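Local coordinates for DUF3244 domain-containing protein (PDB 3D33), which is of unknown function but folds as a small immunoglobulin-like beta-sandwich domain belonging to the DUF3244 family, at residues V12-R17 with I31-D36; L39-N44 with S74-I79; M51-T56 with N67-V72; I55-K60 with P85-K90; I79-F84 with G103-E108. All blocks are in the same frame, centred on the assembly; numbering follows the deposited sequence. Where two conformers were deposited one is given.

Contact 1 (V12-R17 with I31-D36)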
# COMPACT_ATOMS: atom_id res chain seq x y z
N VAL A 12 0.29 6.27 -6.84
CA VAL A 12 1.30 5.23 -6.63
C VAL A 12 0.83 4.02 -7.45
O VAL A 12 -0.09 3.29 -7.07
CB VAL A 12 1.52 4.91 -5.14
CG1 VAL A 12 2.63 3.86 -4.98
CG2 VAL A 12 1.90 6.20 -4.37
N GLU A 13 1.44 3.85 -8.62
CA GLU A 13 1.02 2.81 -9.54
C GLU A 13 1.26 1.43 -8.94
O GLU A 13 2.32 1.18 -8.39
CB GLU A 13 1.74 2.94 -10.87
CG GLU A 13 1.42 1.80 -11.84
CD GLU A 13 1.84 2.08 -13.26
OE1 GLU A 13 2.77 2.89 -13.47
OE2 GLU A 13 1.24 1.48 -14.17
N LEU A 14 0.29 0.54 -9.08
CA LEU A 14 0.43 -0.80 -8.56
C LEU A 14 0.45 -1.81 -9.68
O LEU A 14 -0.34 -1.70 -10.61
CB LEU A 14 -0.74 -1.13 -7.63
CG LEU A 14 -0.91 -0.23 -6.39
CD1 LEU A 14 -2.17 -0.57 -5.60
CD2 LEU A 14 0.33 -0.29 -5.50
N ASP A 15 1.34 -2.80 -9.57
CA ASP A 15 1.43 -3.92 -10.52
C ASP A 15 1.28 -5.24 -9.79
O ASP A 15 1.67 -5.37 -8.64
CB ASP A 15 2.76 -3.87 -11.25
CG ASP A 15 2.85 -2.68 -12.16
OD1 ASP A 15 2.11 -2.67 -13.16
OD2 ASP A 15 3.66 -1.78 -11.86
N GLY A 16 0.64 -6.22 -10.43
CA GLY A 16 0.51 -7.52 -9.84
C GLY A 16 -0.75 -8.20 -10.28
O GLY A 16 -1.20 -8.03 -11.42
N ARG A 17 -1.29 -8.99 -9.39
CA ARG A 17 -2.43 -9.82 -9.67
C ARG A 17 -3.36 -9.71 -8.48
O ARG A 17 -2.92 -9.83 -7.35
CB ARG A 17 -1.95 -11.26 -9.88
CG ARG A 17 -2.97 -12.23 -10.27
CD ARG A 17 -2.32 -13.53 -10.64
NE ARG A 17 -3.30 -14.60 -10.63
CZ ARG A 17 -3.04 -15.86 -10.93
NH1 ARG A 17 -1.82 -16.24 -11.29
NH2 ARG A 17 -4.02 -16.76 -10.88
N ILE A 31 -7.93 -1.92 -6.16
CA ILE A 31 -7.04 -1.27 -5.21
C ILE A 31 -6.30 -0.12 -5.90
O ILE A 31 -5.70 -0.32 -6.93
CB ILE A 31 -5.97 -2.24 -4.64
CG1 ILE A 31 -6.58 -3.58 -4.20
CG2 ILE A 31 -5.20 -1.53 -3.51
CD1 ILE A 31 -7.48 -3.46 -3.04
N THR A 32 -6.39 1.09 -5.32
CA THR A 32 -5.58 2.23 -5.79
C THR A 32 -4.97 2.93 -4.58
O THR A 32 -5.48 2.84 -3.46
CB THR A 32 -6.43 3.21 -6.61
OG1 THR A 32 -7.50 3.67 -5.82
CG2 THR A 32 -7.01 2.54 -7.87
N VAL A 33 -3.82 3.55 -4.79
CA VAL A 33 -3.08 4.23 -3.75
C VAL A 33 -2.63 5.61 -4.29
O VAL A 33 -2.26 5.74 -5.49
CB VAL A 33 -1.86 3.40 -3.30
CG1 VAL A 33 -0.98 4.22 -2.37
CG2 VAL A 33 -2.31 2.08 -2.67
N PHE A 34 -2.69 6.62 -3.43
CA PHE A 34 -2.10 7.95 -3.74
C PHE A 34 -1.45 8.53 -2.51
O PHE A 34 -1.75 8.11 -1.39
CB PHE A 34 -3.13 8.94 -4.34
CG PHE A 34 -4.32 9.22 -3.46
CD1 PHE A 34 -4.27 10.19 -2.50
CD2 PHE A 34 -5.51 8.50 -3.62
CE1 PHE A 34 -5.37 10.46 -1.69
CE2 PHE A 34 -6.62 8.78 -2.82
CZ PHE A 34 -6.55 9.75 -1.86
N THR A 35 -0.55 9.50 -2.71
CA THR A 35 0.02 10.27 -1.61
C THR A 35 -0.31 11.76 -1.82
O THR A 35 -0.36 12.26 -2.95
CB THR A 35 1.55 10.06 -1.49
OG1 THR A 35 2.18 10.52 -2.70
CG2 THR A 35 1.87 8.62 -1.27
N ASP A 36 -0.61 12.43 -0.71
CA ASP A 36 -1.04 13.84 -0.68
C ASP A 36 -0.25 14.41 0.46
O ASP A 36 -0.56 14.16 1.64
CB ASP A 36 -2.56 13.92 -0.43
CG ASP A 36 -3.09 15.36 -0.36
OD1 ASP A 36 -2.34 16.33 -0.61
OD2 ASP A 36 -4.30 15.51 -0.04
O HOH W 1 -2.87 3.29 -7.51
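The flat group of this contact is the peptide carbonyl of V33, which V12 approaches from above its plane: V12 N donates to V33 O at 2.9 Å. The bond is nearly straight at hydrogen, although the nitrogen stands 41° out of the carbonyl plane. Direct pairing then gives way to a water, hydrogen-bonded to V12 O and accepting a hydrogen bond from V33 N, so the main chain of V33 is held once directly and once through solvent. Beside these two links the packing is aliphatic. V12 CB rests on V33 CG1 at 3.8 Å, and V12 CG2, anti to the carbonyl carbon, meets T35 CG2 at 3.9 Å with the two side chains roughly at a right angle. Two residues on, a single methyl does the work: L14 CD1 lies 3.8 Å from I31 CG2 and 4.0 Å from V33 CG2. Strand 31-36 runs on into pairing with 39-44, where V33 packs on L40, while L14 and V33 reach across to I93 and L91 of strand 87-96. Past L14 the chain leaves this sheet, D15 and R17 bonding through their backbones to T102 and H100, a switch between the two sheets of the sandwich.

Contact 2 (L39-N44 with S74-I79)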
# COMPACT_ATOMS: atom_id res chain seq x y z
N LEU A 39 0.76 11.84 3.59
CA LEU A 39 -0.23 10.84 3.90
C LEU A 39 -0.43 10.02 2.65
O LEU A 39 -0.70 10.57 1.57
CB LEU A 39 -1.54 11.49 4.32
CG LEU A 39 -2.58 10.57 4.96
CD1 LEU A 39 -2.12 10.10 6.33
CD2 LEU A 39 -3.90 11.32 5.04
N LEU A 40 -0.33 8.70 2.83
CA LEU A 40 -0.61 7.72 1.81
C LEU A 40 -2.03 7.19 2.03
O LEU A 40 -2.38 6.89 3.15
CB LEU A 40 0.41 6.62 1.93
CG LEU A 40 0.49 5.44 0.99
CD1 LEU A 40 1.90 4.82 1.16
CD2 LEU A 40 -0.59 4.42 1.31
N THR A 41 -2.84 7.13 0.97
CA THR A 41 -4.21 6.63 1.08
C THR A 41 -4.39 5.46 0.15
O THR A 41 -4.10 5.55 -1.05
CB THR A 41 -5.27 7.72 0.74
OG1 THR A 41 -5.16 8.82 1.66
CG2 THR A 41 -6.72 7.15 0.79
N LEU A 42 -4.91 4.37 0.71
CA LEU A 42 -5.30 3.21 -0.07
C LEU A 42 -6.82 3.08 -0.08
O LEU A 42 -7.46 3.19 0.95
CB LEU A 42 -4.70 1.92 0.50
CG LEU A 42 -5.11 0.61 -0.16
CD1 LEU A 42 -3.98 -0.44 -0.04
CD2 LEU A 42 -6.43 0.04 0.40
N LYS A 43 -7.36 2.86 -1.27
CA LYS A 43 -8.78 2.57 -1.41
C LYS A 43 -8.97 1.24 -2.10
O LYS A 43 -8.20 0.89 -2.99
CB LYS A 43 -9.44 3.67 -2.19
CG LYS A 43 -9.45 4.96 -1.39
CD LYS A 43 -10.45 5.94 -1.92
CE LYS A 43 -10.48 7.18 -1.07
NZ LYS A 43 -11.76 7.89 -1.28
N ASN A 44 -10.02 0.54 -1.71
CA ASN A 44 -10.34 -0.77 -2.25
C ASN A 44 -11.83 -0.72 -2.59
O ASN A 44 -12.67 -0.67 -1.69
CB ASN A 44 -10.05 -1.86 -1.21
CG ASN A 44 -10.39 -3.26 -1.71
OD1 ASN A 44 -10.99 -3.42 -2.77
ND2 ASN A 44 -10.05 -4.28 -0.91
N SER A 74 -10.95 -3.22 5.10
CA SER A 74 -10.04 -3.11 3.96
C SER A 74 -10.42 -2.11 2.86
O SER A 74 -9.68 -1.98 1.90
CB SER A 74 -9.84 -4.49 3.33
OG SER A 74 -11.01 -4.92 2.66
N ALA A 75 -11.56 -1.40 3.00
CA ALA A 75 -11.99 -0.45 1.98
C ALA A 75 -11.12 0.81 1.85
O ALA A 75 -11.09 1.46 0.78
CB ALA A 75 -13.45 -0.06 2.22
N TYR A 76 -10.45 1.17 2.94
CA TYR A 76 -9.84 2.51 3.09
C TYR A 76 -8.87 2.50 4.26
O TYR A 76 -9.24 2.15 5.39
CB TYR A 76 -10.92 3.54 3.34
CG TYR A 76 -10.46 4.95 3.64
CD1 TYR A 76 -10.05 5.79 2.61
CD2 TYR A 76 -10.48 5.46 4.93
CE1 TYR A 76 -9.65 7.09 2.87
CE2 TYR A 76 -10.09 6.76 5.19
CZ TYR A 76 -9.66 7.56 4.16
OH TYR A 76 -9.29 8.86 4.42
N ILE A 77 -7.63 2.92 3.99
CA ILE A 77 -6.54 2.91 4.95
C ILE A 77 -5.73 4.16 4.65
O ILE A 77 -5.46 4.45 3.49
CB ILE A 77 -5.64 1.62 4.77
CG1 ILE A 77 -6.42 0.34 5.11
CG2 ILE A 77 -4.36 1.69 5.59
CD1 ILE A 77 -6.92 0.27 6.57
N THR A 78 -5.38 4.92 5.69
CA THR A 78 -4.34 5.95 5.54
C THR A 78 -3.10 5.62 6.36
O THR A 78 -3.17 5.04 7.47
CB THR A 78 -4.83 7.36 5.89
OG1 THR A 78 -5.13 7.46 7.30
CG2 THR A 78 -6.07 7.72 5.05
N ILE A 79 -1.97 6.00 5.79
CA ILE A 79 -0.67 5.73 6.40
C ILE A 79 0.15 7.02 6.35
O ILE A 79 0.40 7.56 5.27
CB ILE A 79 0.09 4.64 5.65
CG1 ILE A 79 -0.69 3.33 5.61
CG2 ILE A 79 1.48 4.40 6.28
CD1 ILE A 79 -0.05 2.29 4.69
O HOH W 2 -7.36 10.22 2.36
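Along this antiparallel pair, its strand axes at 165°, the pairs alternate, L40-I79 and L42-I77 hydrogen-bonded, T41-T78 and K43-Y76 non-hydrogen-bonded. This is a regular strand pair in one sheet of the immunoglobulin-like sandwich, with 76-80 as one of its two edge strands. L42 N lies nearly in line with the C=O of I77, 2.8 Å from I77 O, and N44 N to A75 O extends the ladder past the strand's start. L40, L42, I77 and I79 share the face turned to the other sheet, where I53 packs on L42, I77 and I79. On that face L40 and I79 lie side by side, L40 CD2 4.0 Å from I79 CD1. Near the end of the pair N44 CB comes within 3.1 Å of S74 O, while N44 OD1 accepts from S46 N and S74 OG bonds to E71 O. The other face is mixed. Y76 CG is anti to the backbone N (chi1 175°), and the ring runs alongside K43, whose CE sits at the ring edge 4.0 Å from Y76 CD1. T41 CG2 touches Y76 CE1 at 3.6 Å, and one water joins T41 OG1 (2.7 Å) to Y76 OH (3.1 Å).

Contact 3 (M51-T56 with N67-V72)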
# COMPACT_ATOMS: atom_id res chain seq x y z
N MSE A 51 -6.34 -8.46 4.15
CA MSE A 51 -5.20 -7.87 3.46
C MSE A 51 -4.04 -7.60 4.41
O MSE A 51 -4.20 -7.50 5.64
CB MSE A 51 -5.58 -6.54 2.83
CG MSE A 51 -6.65 -6.58 1.79
SE MSE A 51 -6.73 -4.79 0.96
CE MSE A 51 -6.27 -3.60 2.59
N THR A 52 -2.85 -7.55 3.84
CA THR A 52 -1.66 -7.13 4.56
C THR A 52 -0.99 -6.04 3.74
O THR A 52 -0.87 -6.17 2.52
CB THR A 52 -0.64 -8.26 4.76
OG1 THR A 52 -1.23 -9.30 5.55
CG2 THR A 52 0.60 -7.70 5.45
N ILE A 53 -0.59 -4.95 4.40
CA ILE A 53 0.15 -3.87 3.75
C ILE A 53 1.54 -3.87 4.40
O ILE A 53 1.65 -3.94 5.62
CB ILE A 53 -0.51 -2.49 3.95
CG1 ILE A 53 -1.91 -2.49 3.35
CG2 ILE A 53 0.38 -1.36 3.38
CD1 ILE A 53 -2.69 -1.20 3.56
N ARG A 54 2.58 -3.86 3.57
CA ARG A 54 3.95 -3.83 4.06
C ARG A 54 4.73 -2.76 3.28
O ARG A 54 4.61 -2.64 2.06
CB ARG A 54 4.58 -5.21 3.91
CG ARG A 54 5.92 -5.41 4.52
CD ARG A 54 6.22 -6.94 4.60
NE ARG A 54 5.45 -7.64 5.65
CZ ARG A 54 4.57 -8.64 5.47
NH1 ARG A 54 4.26 -9.12 4.26
NH2 ARG A 54 3.96 -9.18 6.52
N ILE A 55 5.48 -1.94 4.00
CA ILE A 55 6.29 -0.93 3.38
C ILE A 55 7.74 -1.22 3.81
O ILE A 55 8.00 -1.41 5.02
CB ILE A 55 5.88 0.49 3.80
CG1 ILE A 55 4.43 0.76 3.42
CG2 ILE A 55 6.82 1.55 3.18
CD1 ILE A 55 3.93 2.06 3.88
N THR A 56 8.63 -1.28 2.83
CA THR A 56 10.04 -1.67 3.00
C THR A 56 10.99 -0.62 2.39
O THR A 56 10.80 -0.20 1.24
CB THR A 56 10.27 -3.07 2.30
OG1 THR A 56 9.36 -4.04 2.83
CG2 THR A 56 11.71 -3.54 2.53
N ASN A 67 0.89 -4.09 8.45
CA ASN A 67 -0.43 -4.06 9.02
C ASN A 67 -1.31 -5.15 8.38
O ASN A 67 -1.41 -5.19 7.16
CB ASN A 67 -1.00 -2.66 8.78
CG ASN A 67 -2.31 -2.41 9.49
OD1 ASN A 67 -2.82 -3.28 10.18
ND2 ASN A 67 -2.86 -1.20 9.33
N ASP A 68 -1.86 -6.02 9.22
CA ASP A 68 -2.82 -7.04 8.79
C ASP A 68 -4.21 -6.47 8.95
O ASP A 68 -4.64 -6.18 10.05
CB ASP A 68 -2.67 -8.30 9.65
CG ASP A 68 -1.36 -9.03 9.40
OD1 ASP A 68 -0.78 -8.88 8.32
OD2 ASP A 68 -0.91 -9.78 10.29
N ILE A 69 -4.90 -6.28 7.83
CA ILE A 69 -6.16 -5.56 7.82
C ILE A 69 -7.32 -6.52 7.53
O ILE A 69 -7.38 -7.11 6.44
CB ILE A 69 -6.13 -4.41 6.77
CG1 ILE A 69 -5.01 -3.40 7.11
CG2 ILE A 69 -7.51 -3.74 6.70
CD1 ILE A 69 -4.37 -2.79 5.96
N PRO A 70 -8.24 -6.68 8.49
CA PRO A 70 -9.35 -7.59 8.19
C PRO A 70 -10.22 -7.08 7.04
O PRO A 70 -10.29 -5.87 6.81
CB PRO A 70 -10.16 -7.65 9.48
CG PRO A 70 -9.46 -6.77 10.45
CD PRO A 70 -8.37 -6.05 9.81
N GLU A 71 -10.84 -8.01 6.32
CA GLU A 71 -11.65 -7.70 5.16
C GLU A 71 -12.60 -6.55 5.43
O GLU A 71 -12.71 -5.63 4.63
CB GLU A 71 -12.44 -8.93 4.70
CG GLU A 71 -13.55 -8.59 3.71
CD GLU A 71 -14.30 -9.81 3.24
OE1 GLU A 71 -13.83 -10.93 3.51
OE2 GLU A 71 -15.36 -9.64 2.60
N VAL A 72 -13.26 -6.59 6.59
CA VAL A 72 -14.27 -5.57 6.90
C VAL A 72 -13.68 -4.16 6.96
O VAL A 72 -14.39 -3.19 6.69
CB VAL A 72 -15.05 -5.89 8.21
CG1 VAL A 72 -15.88 -7.14 8.01
CG2 VAL A 72 -14.12 -6.02 9.41
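T52 and D68 carry matching first torsions: T52 OG1 (chi1 -62°) and D68 CG (chi1 -69°) are each anti to their own carbonyl carbon, and the side chains lie side by side across a non-hydrogen-bonded pair. T52 OG1 donates to D68 OD1 at 2.8 Å, meeting the carboxylate on its anti side and 35° out of its plane. T52 CG2 adds a flank contact, 3.4 Å from the same oxygen. A valine in place of this threonine would probably leave D68 OD1 without its hydroxyl donor and the carboxylate freer to turn. R54 NH2 stays 5.1 Å from D68 OD1, too far for a salt bridge, though its charge may still help to stabilise the acid. The opposite face is mainly apolar, with N67 at its end, its amide bonded outside the pair to Y65 OH. I53 CD1 presses on I69 CD1 at 3.3 Å, tighter than ordinary van der Waals contact, and I69 chi2 departs from a staggered value. Both isoleucines also pack on I77 of the facing sheet. Four backbone bonds hold the strands: M51 and I69 exchange two, I53 and N67 two more, I53 N to N67 O being 2.9 Å. The chain then leaves the ladder at P70. Strands 50-57 and 63-69 thus form a beta hairpin at the edge of the second sheet, with one face turned to the interior of the immunoglobulin-like sandwich and a polar pair on the other.

Contact 4 (I55-K60 with P85-K90)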
# COMPACT_ATOMS: atom_id res chain seq x y z
N ILE A 55 5.48 -1.94 4.00
CA ILE A 55 6.29 -0.93 3.38
C ILE A 55 7.74 -1.22 3.81
O ILE A 55 8.00 -1.41 5.02
CB ILE A 55 5.88 0.49 3.80
CG1 ILE A 55 4.43 0.76 3.42
CG2 ILE A 55 6.82 1.55 3.18
CD1 ILE A 55 3.93 2.06 3.88
N THR A 56 8.63 -1.28 2.83
CA THR A 56 10.04 -1.67 3.00
C THR A 56 10.99 -0.62 2.39
O THR A 56 10.80 -0.20 1.24
CB THR A 56 10.27 -3.07 2.30
OG1 THR A 56 9.36 -4.04 2.83
CG2 THR A 56 11.71 -3.54 2.53
N ASP A 57 12.01 -0.19 3.15
CA ASP A 57 12.95 0.80 2.61
C ASP A 57 13.88 0.12 1.60
O ASP A 57 14.29 -1.03 1.79
CB ASP A 57 13.74 1.51 3.70
CG ASP A 57 15.05 0.83 4.00
OD1 ASP A 57 15.04 -0.10 4.82
OD2 ASP A 57 16.08 1.23 3.41
N MSE A 58 14.25 0.85 0.56
CA MSE A 58 15.06 0.26 -0.51
C MSE A 58 16.59 0.32 -0.31
O MSE A 58 17.35 -0.27 -1.10
CB MSE A 58 14.65 0.87 -1.84
CG MSE A 58 13.22 0.53 -2.18
SE MSE A 58 13.05 -1.27 -2.85
CE MSE A 58 14.01 -0.83 -4.72
N ALA A 59 17.03 1.01 0.74
CA ALA A 59 18.45 1.11 1.08
C ALA A 59 18.94 -0.09 1.86
O ALA A 59 20.06 -0.57 1.63
CB ALA A 59 18.72 2.42 1.88
N LYS A 60 18.15 -0.55 2.82
CA LYS A 60 18.52 -1.68 3.67
C LYS A 60 17.57 -2.88 3.59
O LYS A 60 17.90 -3.97 4.09
CB LYS A 60 18.56 -1.22 5.12
CG LYS A 60 19.69 -0.20 5.37
CD LYS A 60 19.60 0.39 6.75
CE LYS A 60 20.89 1.11 7.10
NZ LYS A 60 22.02 0.18 7.39
N PRO A 85 12.31 8.03 7.06
CA PRO A 85 13.43 8.72 6.43
C PRO A 85 13.23 8.98 4.95
O PRO A 85 12.55 8.22 4.26
CB PRO A 85 14.60 7.72 6.63
CG PRO A 85 14.25 7.03 7.88
CD PRO A 85 12.76 6.83 7.79
N ALA A 86 13.84 10.05 4.47
CA ALA A 86 13.90 10.35 3.05
C ALA A 86 14.58 9.18 2.33
O ALA A 86 15.74 8.88 2.56
CB ALA A 86 14.66 11.66 2.82
N GLU A 87 13.84 8.51 1.46
CA GLU A 87 14.30 7.27 0.86
C GLU A 87 13.18 6.80 -0.09
O GLU A 87 12.05 7.30 0.01
CB GLU A 87 14.53 6.20 1.96
CG GLU A 87 15.20 4.91 1.50
CD GLU A 87 16.42 5.19 0.66
OE1 GLU A 87 17.48 5.48 1.24
OE2 GLU A 87 16.30 5.14 -0.58
N GLU A 88 13.50 5.86 -0.98
CA GLU A 88 12.47 5.17 -1.75
C GLU A 88 12.01 3.96 -0.98
O GLU A 88 12.83 3.28 -0.33
CB GLU A 88 12.96 4.73 -3.12
CG GLU A 88 11.86 4.11 -3.97
CD GLU A 88 12.33 3.81 -5.37
OE1 GLU A 88 13.47 3.35 -5.51
OE2 GLU A 88 11.55 4.05 -6.31
N TYR A 89 10.70 3.70 -1.07
CA TYR A 89 10.04 2.61 -0.38
C TYR A 89 9.29 1.72 -1.35
O TYR A 89 8.70 2.21 -2.31
CB TYR A 89 9.04 3.15 0.67
CG TYR A 89 9.77 3.85 1.77
CD1 TYR A 89 10.25 3.15 2.85
CD2 TYR A 89 10.09 5.21 1.67
CE1 TYR A 89 10.99 3.77 3.82
CE2 TYR A 89 10.82 5.86 2.67
CZ TYR A 89 11.27 5.13 3.75
OH TYR A 89 12.04 5.74 4.73
N LYS A 90 9.29 0.43 -1.07
CA LYS A 90 8.42 -0.56 -1.75
C LYS A 90 7.16 -0.75 -0.92
O LYS A 90 7.23 -0.96 0.29
CB LYS A 90 9.12 -1.92 -1.87
CG LYS A 90 8.30 -2.99 -2.53
CD LYS A 90 9.04 -4.30 -2.75
CE LYS A 90 9.45 -4.95 -1.43
NZ LYS A 90 10.12 -6.30 -1.60
O HOH W 3 7.14 -4.02 1.26
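D57 does two jobs at once: its CB lies 3.6 Å from Y89 CE1, while its carboxylate folds back over the turn that follows. Its chi1 of 92° lies outside the usual staggered positions, and D57 OD2 takes K60 N on its syn side at 2.8 Å, with a second, weak bond from A59 N. D57 OD1 accepts from G62 N, so the acid ties down the chain after the strand at both oxygens. Y89 is fixed at its tip: Y89 OH donates to P85 O at 2.6 Å, the acceptor lying at the ring edge and in its plane. Near the backbone, I55 CG2 meets Y89 CB at 3.7 Å. An alanine in place of this tyrosine would probably leave P85 O without its hydroxyl donor and open a gap beside D57 CB. T56 and K90 form a hydrogen-bonded pair, T56 O accepting K90 N at 2.8 Å. M58 N to E88 O continues the ladder past the strand end, and a water bonded to T56 OG1 probably also reaches K90 O. E87 curls so that OE2 accepts E88 N. Strands 50-57 and 87-96 are the inner pair of their sheet, and this is where that antiparallel pair ends, finished by an Asx motif.

Contact 5 (I79-F84 with G103-E108)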
# COMPACT_ATOMS: atom_id res chain seq x y z
N ILE A 79 -1.97 6.00 5.79
CA ILE A 79 -0.67 5.73 6.40
C ILE A 79 0.15 7.02 6.35
O ILE A 79 0.40 7.56 5.27
CB ILE A 79 0.09 4.64 5.65
CG1 ILE A 79 -0.69 3.33 5.61
CG2 ILE A 79 1.48 4.40 6.28
CD1 ILE A 79 -0.05 2.29 4.69
N SER A 80 0.59 7.49 7.51
CA SER A 80 1.49 8.66 7.56
C SER A 80 2.89 8.21 7.23
O SER A 80 3.43 7.30 7.89
CB SER A 80 1.53 9.30 8.92
OG SER A 80 2.44 10.39 8.87
N ILE A 81 3.47 8.83 6.21
CA ILE A 81 4.86 8.58 5.84
C ILE A 81 5.79 9.70 6.34
O ILE A 81 6.97 9.75 6.02
CB ILE A 81 5.02 8.37 4.32
CG1 ILE A 81 4.65 9.62 3.51
CG2 ILE A 81 4.14 7.18 3.86
CD1 ILE A 81 4.96 9.45 1.98
N ALA A 82 5.24 10.60 7.14
CA ALA A 82 5.90 11.85 7.52
C ALA A 82 7.17 11.62 8.33
O ALA A 82 8.09 12.42 8.30
CB ALA A 82 4.93 12.72 8.31
N ASN A 83 7.21 10.53 9.09
CA ASN A 83 8.38 10.22 9.91
C ASN A 83 9.22 9.05 9.38
O ASN A 83 10.11 8.57 10.06
CB ASN A 83 7.96 10.01 11.36
CG ASN A 83 7.22 11.21 11.91
OD1 ASN A 83 6.04 11.12 12.28
ND2 ASN A 83 7.89 12.35 11.93
N PHE A 84 8.96 8.61 8.15
CA PHE A 84 9.91 7.76 7.48
C PHE A 84 11.08 8.58 6.98
O PHE A 84 10.90 9.70 6.51
CB PHE A 84 9.31 7.04 6.28
CG PHE A 84 8.12 6.15 6.56
CD1 PHE A 84 7.79 5.72 7.84
CD2 PHE A 84 7.38 5.67 5.50
CE1 PHE A 84 6.69 4.87 8.03
CE2 PHE A 84 6.30 4.85 5.68
CZ PHE A 84 5.94 4.46 6.97
N GLY A 103 3.98 -1.48 -5.47
CA GLY A 103 4.31 -0.16 -5.99
C GLY A 103 5.49 0.42 -5.23
O GLY A 103 6.01 -0.17 -4.24
N TYR A 104 5.93 1.57 -5.71
CA TYR A 104 7.09 2.24 -5.14
C TYR A 104 6.80 3.71 -5.00
O TYR A 104 6.10 4.31 -5.83
CB TYR A 104 8.33 2.03 -6.02
CG TYR A 104 8.74 0.59 -6.11
CD1 TYR A 104 8.18 -0.26 -7.05
CD2 TYR A 104 9.68 0.07 -5.23
CE1 TYR A 104 8.53 -1.59 -7.10
CE2 TYR A 104 10.05 -1.26 -5.30
CZ TYR A 104 9.48 -2.08 -6.23
OH TYR A 104 9.83 -3.42 -6.28
N PHE A 105 7.32 4.29 -3.94
CA PHE A 105 7.19 5.73 -3.76
C PHE A 105 8.41 6.26 -3.03
O PHE A 105 9.10 5.51 -2.35
CB PHE A 105 5.89 6.08 -3.03
CG PHE A 105 5.87 5.66 -1.59
CD1 PHE A 105 6.36 6.52 -0.61
CD2 PHE A 105 5.41 4.39 -1.21
CE1 PHE A 105 6.36 6.13 0.73
CE2 PHE A 105 5.39 4.01 0.11
CZ PHE A 105 5.90 4.89 1.09
N THR A 106 8.66 7.56 -3.20
CA THR A 106 9.80 8.21 -2.59
C THR A 106 9.34 9.28 -1.58
O THR A 106 8.47 10.12 -1.90
CB THR A 106 10.69 8.83 -3.66
OG1 THR A 106 11.23 7.79 -4.48
CG2 THR A 106 11.84 9.61 -3.03
N LYS A 107 9.83 9.17 -0.36
CA LYS A 107 9.63 10.20 0.65
C LYS A 107 10.76 11.22 0.54
O LYS A 107 11.93 10.88 0.56
CB LYS A 107 9.59 9.58 2.05
CG LYS A 107 8.96 10.46 3.12
CD LYS A 107 9.99 11.37 3.79
CE LYS A 107 9.49 11.96 5.08
NZ LYS A 107 10.64 12.44 5.95
N GLU A 108 10.39 12.49 0.38
CA GLU A 108 11.35 13.55 0.24
C GLU A 108 11.48 14.30 1.55
O GLU A 108 10.57 14.34 2.37
CB GLU A 108 10.92 14.50 -0.88
OXT GLU A 108 12.50 14.94 1.79
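I81 and F105 make the tight half of the contact, sliding past each other in opposite directions. I81 CD1 lies 3.8 Å from F105 CE1, and I81 CG2, anti to its carbonyl carbon because CG1 takes the crowded position (chi1 64°), reaches the same ring carbon at 4.0 Å. Both residues are buried, and I55 of the strand behind also touches F105. The other half is looser and rests on one long side chain. K107 was modelled in two conformers; in one of them its chain bends at chi2 (-89°), passes I81 O and F84 O, and brings K107 NZ to F84 O at 2.8 Å, nearly along the carbonyl direction. A second bond, to A82 O, is long and weak at 3.5 Å. The ammonium therefore sits at the mouth of the turn, where Y38 adds a cation-pi contact. No backbone bond joins the two segments, and the nearest pair of CA atoms, I81 and K107, is 7.2 Å apart. N83, T106 and E108 face the solvent side. The turn has its own scaffold: F84 N bonds to I81 O at 3.1 Å, closing a type I beta turn, and S80 OG accepts A82 N in an ST turn that overlaps its start. Between strands 76-80 and 87-96 the chain passes from one sheet of the sandwich to the other, and 81-84 is that crossover turn, set against the edge strand 100-107.

Contact 2 pairs two strands of one sheet, and contact 1 sets the switching segment 12-17 against strand 31-36 of that sheet; contacts 3 and 4 share strand 50-57 in the other, and contact 5 spans the two. Regular backbone ladders carry 2, 3 and 4, whereas 1 has a single direct main-chain bond and 5 has none. The centres of contacts 1 and 2 lie nearest the chain's centre, about 7 Å away; contact 4, about 13 Å out, is the most peripheral. Apolar sides meet in the core: I77 of contact 2 packs on I69 of contact 3, and I55, common to 3 and 4, touches I79, F84 and F105 of contact 5. Outer chemistry differs: waters in 1, 2 and 4, a hydroxyl-carboxylate pair in 3, a lysine on carbonyls in 5.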